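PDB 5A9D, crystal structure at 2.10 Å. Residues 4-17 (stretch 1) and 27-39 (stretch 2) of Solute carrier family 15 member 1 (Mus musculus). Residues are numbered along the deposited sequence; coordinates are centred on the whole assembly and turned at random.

Stretch 1, residues 4-17: QVQIKVLNIGNNNM
Stretch 2 27-39: TLAQMSQTDTFMT

The two stretches form an interrupted antiparallel β-sheet contact, in which short runs of backbone pairing are separated by two register shifts and the gaps are bridged by side chains. Stretch 1 is a strand from Q4 to N11, then a loop to N16. Stretch 2 runs the other way.

In the first ladder, Q6 faces T39 with CA atoms 4.6 Å apart, and I7 pairs with M38. I7 N donates to M38 O at 2.8 Å, and M38 N returns to I7 O at 2.8 Å. Next to this pair, Q6 CA lies 3.3 Å from M38 O in a CA-H...O contact.

The register then shifts by two residues. At the shift, the T34 side chain stands in for a backbone acceptor. T34 is a p rotamer with CA-to-CB toward stretch 1, and V9 N donates to T34 OG1 at 3.1 Å. T34 OG1 in turn donates to T36 O at 3.0 Å, within its own stretch. T34 N closes the pair by donating to V9 O at 2.9 Å.

K8 and F37 cover each other here. K8 CB sits over one face of the F37 ring, 4.0 Å from its centroid and 29° off the normal. F37 has chi1 -82° and chi2 -84°. K8 is t at chi1, with chi2 -146° and chi3 -121° between wells. One water accepts from K8 NZ at 2.8 Å and donates to Q33 OE1 at 2.7 Å.

In the second ladder, L10 faces Q33 with CA atoms 4.1 Å apart. N11 pairs with S32: N11 N to S32 O is 2.9 Å, and S32 N to N11 O is 3.3 Å. M31 N also makes a weak bond to N11 O at 2.9 Å. M31 turns the chain with phi/psi 55/47.

The N11 side chain, t with chi2 -7°, ties the second shift together. Its ND2 donates to L28 O at 3.0 Å and to N15 O at 2.9 Å, while its OD1 accepts from G13 N at 3.1 Å.

Beyond the loops, M17 pairs with L28. M17 N to L28 O is 3.0 Å, and L28 N to M17 O is 2.9 Å. L28 O therefore accepts from both M17 N and N11 ND2.

I7, N11, S32, M38, M17 and L28 point to the face opposite Q6, L10, Q33 and T39. V9 makes apolar contacts through CG1 to L28 CD1 at 3.6 Å and through CG2 to M38 CE at 3.9 Å.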

ATOM      1  N   GLN A   4      -5.783   0.466  17.348  1.00 56.45           N
ATOM      2  CA  GLN A   4      -7.087   0.740  16.727  1.00 53.23           C
ATOM      3  C   GLN A   4      -7.070   0.617  15.187  1.00 48.80           C
ATOM      4  O   GLN A   4      -6.077   0.924  14.517  1.00 47.57           O
ATOM      5  CB  GLN A   4      -7.718   2.069  17.195  1.00 55.76           C
ATOM      6  CG  GLN A   4      -7.142   3.350  16.578  1.00 79.84           C
ATOM      7  CD  GLN A   4      -7.824   4.632  17.025  1.00 94.33           C
ATOM      8  OE1 GLN A   4      -8.200   5.492  16.206  1.00 79.43           O
ATOM      9  NE2 GLN A   4      -8.031   4.781  18.334  1.00 93.27           N
ATOM     10  N   VAL A   5      -8.146   0.065  14.668  1.00 39.89           N
ATOM     11  CA  VAL A   5      -8.354  -0.178  13.247  1.00 37.19           C
ATOM     12  C   VAL A   5      -9.455   0.797  12.798  1.00 37.60           C
ATOM     13  O   VAL A   5     -10.484   0.910  13.468  1.00 35.76           O
ATOM     14  CB  VAL A   5      -8.737  -1.674  13.035  1.00 41.15           C
ATOM     15  CG1 VAL A   5      -9.352  -1.919  11.656  1.00 38.65           C
ATOM     16  CG2 VAL A   5      -7.510  -2.570  13.232  1.00 41.91           C
ATOM     17  N   GLN A   6      -9.193   1.575  11.736  1.00 31.59           N
ATOM     18  CA  GLN A   6     -10.197   2.504  11.216  1.00 30.71           C
ATOM     19  C   GLN A   6     -10.735   1.932   9.914  1.00 33.40           C
ATOM     20  O   GLN A   6      -9.964   1.484   9.056  1.00 30.75           O
ATOM     21  CB  GLN A   6      -9.640   3.911  11.030  1.00 32.75           C
ATOM     22  CG  GLN A   6      -9.523   4.725  12.336  1.00 39.12           C
ATOM     23  CD  GLN A   6      -8.911   6.103  12.125  1.00 51.92           C
ATOM     24  OE1 GLN A   6      -8.994   6.681  11.051  1.00 48.81           O
ATOM     25  NE2 GLN A   6      -8.252   6.669  13.131  1.00 43.25           N
ATOM     26  N   ILE A   7     -12.072   1.863   9.802  1.00 30.76           N
ATOM     27  CA  ILE A   7     -12.752   1.310   8.633  1.00 29.79           C
ATOM     28  C   ILE A   7     -13.867   2.244   8.152  1.00 34.26           C
ATOM     29  O   ILE A   7     -14.756   2.607   8.910  1.00 33.47           O
ATOM     30  CB  ILE A   7     -13.331  -0.117   8.910  1.00 31.51           C
ATOM     31  CG1 ILE A   7     -12.268  -1.058   9.525  1.00 33.01           C
ATOM     32  CG2 ILE A   7     -13.965  -0.727   7.626  1.00 29.06           C
ATOM     33  CD1 ILE A   7     -12.795  -2.374  10.180  1.00 39.82           C
ATOM     34  N   LYS A   8     -13.850   2.529   6.858  1.00 32.05           N
ATOM     35  CA  LYS A   8     -14.872   3.298   6.145  1.00 32.49           C
ATOM     36  C   LYS A   8     -15.501   2.288   5.195  1.00 32.10           C
ATOM     37  O   LYS A   8     -14.797   1.441   4.662  1.00 31.65           O
ATOM     38  CB  LYS A   8     -14.206   4.440   5.352  1.00 34.65           C
ATOM     39  CG  LYS A   8     -15.091   5.206   4.387  1.00 45.65           C
ATOM     40  CD  LYS A   8     -14.222   5.582   3.221  1.00 56.09           C
ATOM     41  CE  LYS A   8     -14.142   7.053   2.994  1.00 60.21           C
ATOM     42  NZ  LYS A   8     -12.989   7.368   2.131  1.00 61.24           N
ATOM     43  N   VAL A   9     -16.808   2.340   5.008  1.00 28.21           N
ATOM     44  CA  VAL A   9     -17.469   1.408   4.079  1.00 28.21           C
ATOM     45  C   VAL A   9     -17.916   2.197   2.856  1.00 34.54           C
ATOM     46  O   VAL A   9     -18.479   3.268   3.008  1.00 34.52           O
ATOM     47  CB  VAL A   9     -18.656   0.652   4.722  1.00 30.40           C
ATOM     48  CG1 VAL A   9     -19.250  -0.397   3.748  1.00 30.38           C
ATOM     49  CG2 VAL A   9     -18.242   0.003   6.042  1.00 29.55           C
ATOM     50  N   LEU A  10     -17.648   1.673   1.651  1.00 31.80           N
ATOM     51  CA  LEU A  10     -18.091   2.292   0.418  1.00 31.86           C
ATOM     52  C   LEU A  10     -18.828   1.222  -0.383  1.00 34.65           C
ATOM     53  O   LEU A  10     -18.258   0.200  -0.778  1.00 35.01           O
ATOM     54  CB  LEU A  10     -16.894   2.935  -0.355  1.00 32.49           C
ATOM     55  CG  LEU A  10     -17.085   3.346  -1.835  1.00 37.79           C
ATOM     56  CD1 LEU A  10     -18.152   4.430  -2.007  1.00 39.06           C
ATOM     57  CD2 LEU A  10     -15.778   3.861  -2.443  1.00 36.79           C
ATOM     58  N   ASN A  11     -20.116   1.447  -0.565  1.00 33.25           N
ATOM     59  CA  ASN A  11     -21.004   0.586  -1.319  1.00 33.94           C
ATOM     60  C   ASN A  11     -20.948   0.999  -2.777  1.00 39.58           C
ATOM     61  O   ASN A  11     -21.480   2.048  -3.144  1.00 40.55           O
ATOM     62  CB  ASN A  11     -22.426   0.699  -0.765  1.00 29.46           C
ATOM     63  CG  ASN A  11     -23.394  -0.239  -1.431  1.00 43.10           C
ATOM     64  OD1 ASN A  11     -23.072  -0.905  -2.402  1.00 35.53           O
ATOM     65  ND2 ASN A  11     -24.606  -0.297  -0.934  1.00 39.59           N
ATOM     66  N   ILE A  12     -20.317   0.159  -3.608  1.00 37.02           N
ATOM     67  CA  ILE A  12     -20.137   0.385  -5.043  1.00 38.64           C
ATOM     68  C   ILE A  12     -21.022  -0.539  -5.902  1.00 45.64           C
ATOM     69  O   ILE A  12     -20.814  -0.629  -7.113  1.00 47.59           O
ATOM     70  CB  ILE A  12     -18.638   0.324  -5.452  1.00 42.34           C
ATOM     71  CG1 ILE A  12     -17.996  -1.058  -5.161  1.00 42.21           C
ATOM     72  CG2 ILE A  12     -17.864   1.444  -4.789  1.00 42.39           C
ATOM     73  CD1 ILE A  12     -16.584  -1.233  -5.752  1.00 43.74           C
ATOM     74  N   GLY A  13     -21.999  -1.196  -5.271  1.00 42.88           N
ATOM     75  CA  GLY A  13     -22.959  -2.065  -5.958  1.00 45.01           C
ATOM     76  C   GLY A  13     -24.203  -1.296  -6.360  1.00 49.76           C
ATOM     77  O   GLY A  13     -24.203  -0.068  -6.310  1.00 48.92           O
ATOM     78  N   ASN A  14     -25.274  -1.991  -6.752  1.00 47.08           N
ATOM     79  CA  ASN A  14     -26.531  -1.371  -7.200  1.00 48.46           C
ATOM     80  C   ASN A  14     -27.719  -1.519  -6.201  1.00 52.47           C
ATOM     81  O   ASN A  14     -28.867  -1.306  -6.574  1.00 53.73           O
ATOM     82  CB  ASN A  14     -26.923  -1.906  -8.591  1.00 52.96           C
ATOM     83  CG  ASN A  14     -27.141  -3.401  -8.640  1.00 81.44           C
ATOM     84  OD1 ASN A  14     -27.339  -4.074  -7.611  1.00 64.08           O
ATOM     85  ND2 ASN A  14     -27.110  -3.961  -9.850  1.00 81.13           N
ATOM     86  N   ASN A  15     -27.438  -1.901  -4.949  1.00 47.06           N
ATOM     87  CA  ASN A  15     -28.507  -2.062  -3.962  1.00 45.78           C
ATOM     88  C   ASN A  15     -28.026  -1.689  -2.540  1.00 43.87           C
ATOM     89  O   ASN A  15     -26.848  -1.392  -2.331  1.00 40.59           O
ATOM     90  CB  ASN A  15     -29.098  -3.510  -4.022  1.00 46.41           C
ATOM     91  CG  ASN A  15     -28.198  -4.641  -3.528  1.00 66.59           C
ATOM     92  OD1 ASN A  15     -27.004  -4.478  -3.218  1.00 61.05           O
ATOM     93  ND2 ASN A  15     -28.748  -5.841  -3.474  1.00 67.35           N
ATOM     94  N   ASN A  16     -28.950  -1.732  -1.568  1.00 38.22           N
ATOM     95  CA  ASN A  16     -28.643  -1.495  -0.168  1.00 36.38           C
ATOM     96  C   ASN A  16     -27.816  -2.649   0.376  1.00 39.22           C
ATOM     97  O   ASN A  16     -28.141  -3.791   0.123  1.00 39.94           O
ATOM     98  CB  ASN A  16     -29.932  -1.393   0.651  1.00 38.84           C
ATOM     99  CG  ASN A  16     -30.714  -0.120   0.443  1.00 48.03           C
ATOM    100  OD1 ASN A  16     -30.249   0.859  -0.153  1.00 39.49           O
ATOM    101  ND2 ASN A  16     -31.941  -0.130   0.898  1.00 32.49           N
ATOM    102  N   MET A  17     -26.746  -2.346   1.119  1.00 35.14           N
ATOM    103  CA  MET A  17     -25.922  -3.377   1.724  1.00 35.19           C
ATOM    104  C   MET A  17     -25.671  -3.037   3.154  1.00 36.90           C
ATOM    105  O   MET A  17     -25.616  -1.857   3.505  1.00 35.92           O
ATOM    106  CB  MET A  17     -24.603  -3.564   0.961  1.00 37.29           C
ATOM    107  CG  MET A  17     -24.813  -4.248  -0.359  1.00 43.19           C
ATOM    108  SD  MET A  17     -23.267  -4.596  -1.175  1.00 47.71           S
ATOM    109  CE  MET A  17     -22.764  -6.049  -0.230  1.00 45.71           C
ATOM    110  N   THR A  27     -26.065   0.236   7.335  1.00 34.28           N
ATOM    111  CA  THR A  27     -26.712  -0.032   6.050  1.00 34.49           C
ATOM    112  C   THR A  27     -26.475   1.183   5.147  1.00 36.17           C
ATOM    113  O   THR A  27     -26.816   2.307   5.528  1.00 35.19           O
ATOM    114  CB  THR A  27     -28.174  -0.370   6.228  1.00 36.91           C
ATOM    115  OG1 THR A  27     -28.275  -1.502   7.079  1.00 35.86           O
ATOM    116  CG2 THR A  27     -28.849  -0.695   4.918  1.00 37.72           C
ATOM    117  N   LEU A  28     -25.936   0.940   3.961  1.00 30.01           N
ATOM    118  CA  LEU A  28     -25.649   1.983   2.986  1.00 30.20           C
ATOM    119  C   LEU A  28     -26.441   1.790   1.720  1.00 36.30           C
ATOM    120  O   LEU A  28     -26.501   0.679   1.176  1.00 35.21           O
ATOM    121  CB  LEU A  28     -24.130   1.915   2.591  1.00 29.91           C
ATOM    122  CG  LEU A  28     -23.125   2.382   3.595  1.00 33.85           C
ATOM    123  CD1 LEU A  28     -21.755   2.064   3.087  1.00 31.96           C
ATOM    124  CD2 LEU A  28     -23.244   3.907   3.806  1.00 37.77           C
ATOM    125  N   ALA A  29     -26.930   2.900   1.161  1.00 35.38           N
ATOM    126  CA  ALA A  29     -27.541   2.859  -0.157  1.00 35.65           C
ATOM    127  C   ALA A  29     -26.403   2.613  -1.204  1.00 37.40           C
ATOM    128  O   ALA A  29     -25.211   2.772  -0.906  1.00 35.97           O
ATOM    129  CB  ALA A  29     -28.235   4.190  -0.440  1.00 36.74           C
ATOM    130  N   GLN A  30     -26.781   2.221  -2.410  1.00 36.54           N
ATOM    131  CA  GLN A  30     -25.848   2.042  -3.529  1.00 38.48           C
ATOM    132  C   GLN A  30     -25.120   3.366  -3.804  1.00 42.22           C
ATOM    133  O   GLN A  30     -25.695   4.447  -3.630  1.00 40.60           O
ATOM    134  CB  GLN A  30     -26.629   1.637  -4.795  1.00 42.17           C
ATOM    135  CG  GLN A  30     -27.726   2.639  -5.228  1.00 44.29           C
ATOM    136  CD  GLN A  30     -29.109   2.286  -4.656  1.00 77.49           C
ATOM    137  OE1 GLN A  30     -29.287   1.843  -3.480  1.00 52.31           O
ATOM    138  NE2 GLN A  30     -30.137   2.492  -5.484  1.00 87.78           N
ATOM    139  N   MET A  31     -23.858   3.280  -4.223  1.00 41.31           N
ATOM    140  CA  MET A  31     -23.036   4.453  -4.555  1.00 41.19           C
ATOM    141  C   MET A  31     -22.958   5.447  -3.406  1.00 42.89           C
ATOM    142  O   MET A  31     -23.215   6.630  -3.607  1.00 45.22           O
ATOM    143  CB  MET A  31     -23.502   5.113  -5.875  1.00 45.74           C
ATOM    144  CG  MET A  31     -23.335   4.230  -7.085  1.00 51.25           C
ATOM    145  SD  MET A  31     -21.578   3.877  -7.395  1.00 56.84           S
ATOM    146  CE  MET A  31     -21.727   2.329  -8.218  1.00 55.72           C
ATOM    147  N   SER A  32     -22.703   4.949  -2.188  1.00 35.77           N
ATOM    148  CA  SER A  32     -22.594   5.788  -1.003  1.00 33.99           C
ATOM    149  C   SER A  32     -21.556   5.210  -0.056  1.00 37.59           C
ATOM    150  O   SER A  32     -21.270   4.013  -0.097  1.00 34.85           O
ATOM    151  CB  SER A  32     -23.951   5.955  -0.307  1.00 36.13           C
ATOM    152  OG  SER A  32     -24.285   4.829   0.483  1.00 39.85           O
ATOM    153  N   GLN A  33     -21.021   6.058   0.821  1.00 34.46           N
ATOM    154  CA  GLN A  33     -20.051   5.640   1.805  1.00 32.94           C
ATOM    155  C   GLN A  33     -20.397   6.152   3.201  1.00 37.83           C
ATOM    156  O   GLN A  33     -21.182   7.089   3.324  1.00 35.33           O
ATOM    157  CB  GLN A  33     -18.652   6.118   1.400  1.00 33.49           C
ATOM    158  CG  GLN A  33     -18.494   7.642   1.309  1.00 35.36           C
ATOM    159  CD  GLN A  33     -17.089   8.043   0.937  1.00 53.24           C
ATOM    160  OE1 GLN A  33     -16.334   7.276   0.348  1.00 44.47           O
ATOM    161  NE2 GLN A  33     -16.694   9.265   1.231  1.00 46.28           N
ATOM    162  N   THR A  34     -19.740   5.602   4.239  1.00 35.29           N
ATOM    163  CA  THR A  34     -19.926   6.119   5.595  1.00 35.88           C
ATOM    164  C   THR A  34     -19.180   7.458   5.610  1.00 41.24           C
ATOM    165  O   THR A  34     -18.123   7.561   4.990  1.00 39.22           O
ATOM    166  CB  THR A  34     -19.364   5.142   6.644  1.00 35.29           C
ATOM    167  OG1 THR A  34     -18.018   4.848   6.295  1.00 29.22           O
ATOM    168  CG2 THR A  34     -20.189   3.864   6.758  1.00 30.40           C
ATOM    169  N   ASP A  35     -19.739   8.477   6.248  1.00 41.72           N
ATOM    170  CA  ASP A  35     -19.114   9.810   6.282  1.00 46.32           C
ATOM    171  C   ASP A  35     -17.817   9.856   7.077  1.00 53.01           C
ATOM    172  O   ASP A  35     -17.013  10.763   6.875  1.00 58.20           O
ATOM    173  CB  ASP A  35     -20.097  10.902   6.758  1.00 51.88           C
ATOM    174  CG  ASP A  35     -21.053  10.548   7.891  1.00 74.08           C
ATOM    175  OD1 ASP A  35     -20.627   9.820   8.830  1.00 74.21           O
ATOM    176  OD2 ASP A  35     -22.209  11.061   7.880  1.00 84.23           O
ATOM    177  N   THR A  36     -17.608   8.876   7.974  1.00 45.23           N
ATOM    178  CA  THR A  36     -16.410   8.810   8.802  1.00 45.04           C
ATOM    179  C   THR A  36     -15.807   7.411   8.745  1.00 45.43           C
ATOM    180  O   THR A  36     -16.423   6.451   8.244  1.00 43.71           O
ATOM    181  CB  THR A  36     -16.734   9.141  10.293  1.00 59.25           C
ATOM    182  OG1 THR A  36     -17.534   8.092  10.859  1.00 60.44           O
ATOM    183  CG2 THR A  36     -17.386  10.514  10.493  1.00 57.87           C
ATOM    184  N   PHE A  37     -14.601   7.303   9.288  1.00 39.33           N
ATOM    185  CA  PHE A  37     -13.945   6.040   9.503  1.00 37.89           C
ATOM    186  C   PHE A  37     -14.457   5.621  10.875  1.00 45.09           C
ATOM    187  O   PHE A  37     -14.448   6.425  11.803  1.00 47.84           O
ATOM    188  CB  PHE A  37     -12.413   6.237   9.554  1.00 38.45           C
ATOM    189  CG  PHE A  37     -11.752   6.313   8.191  1.00 38.90           C
ATOM    190  CD1 PHE A  37     -11.409   5.156   7.498  1.00 37.44           C
ATOM    191  CD2 PHE A  37     -11.477   7.544   7.600  1.00 42.44           C
ATOM    192  CE1 PHE A  37     -10.832   5.227   6.228  1.00 38.00           C
ATOM    193  CE2 PHE A  37     -10.876   7.614   6.342  1.00 43.40           C
ATOM    194  CZ  PHE A  37     -10.550   6.455   5.668  1.00 39.38           C
ATOM    195  N   MET A  38     -14.980   4.412  10.994  1.00 40.81           N
ATOM    196  CA  MET A  38     -15.388   3.887  12.298  1.00 40.71           C
ATOM    197  C   MET A  38     -14.126   3.271  12.920  1.00 45.21           C
ATOM    198  O   MET A  38     -13.309   2.708  12.187  1.00 44.16           O
ATOM    199  CB  MET A  38     -16.480   2.846  12.117  1.00 42.46           C
ATOM    200  CG  MET A  38     -17.775   3.468  11.632  1.00 46.18           C
ATOM    201  SD  MET A  38     -18.846   2.220  10.934  1.00 50.27           S
ATOM    202  CE  MET A  38     -18.093   1.987   9.346  1.00 45.08           C
ATOM    203  N   THR A  39     -13.943   3.421  14.235  1.00 43.08           N
ATOM    204  CA  THR A  39     -12.768   2.943  14.960  1.00 43.24           C
ATOM    205  C   THR A  39     -13.077   1.718  15.826  1.00 44.62           C
ATOM    206  O   THR A  39     -14.093   1.701  16.505  1.00 45.37           O
ATOM    207  CB  THR A  39     -12.204   4.102  15.791  1.00 60.06           C
ATOM    208  OG1 THR A  39     -11.950   5.220  14.940  1.00 59.62           O
ATOM    209  CG2 THR A  39     -10.940   3.730  16.510  1.00 62.03           C
TER
HETATM  210  O   HOH W   1     -13.805   6.687  -0.455  1.00 42.48           O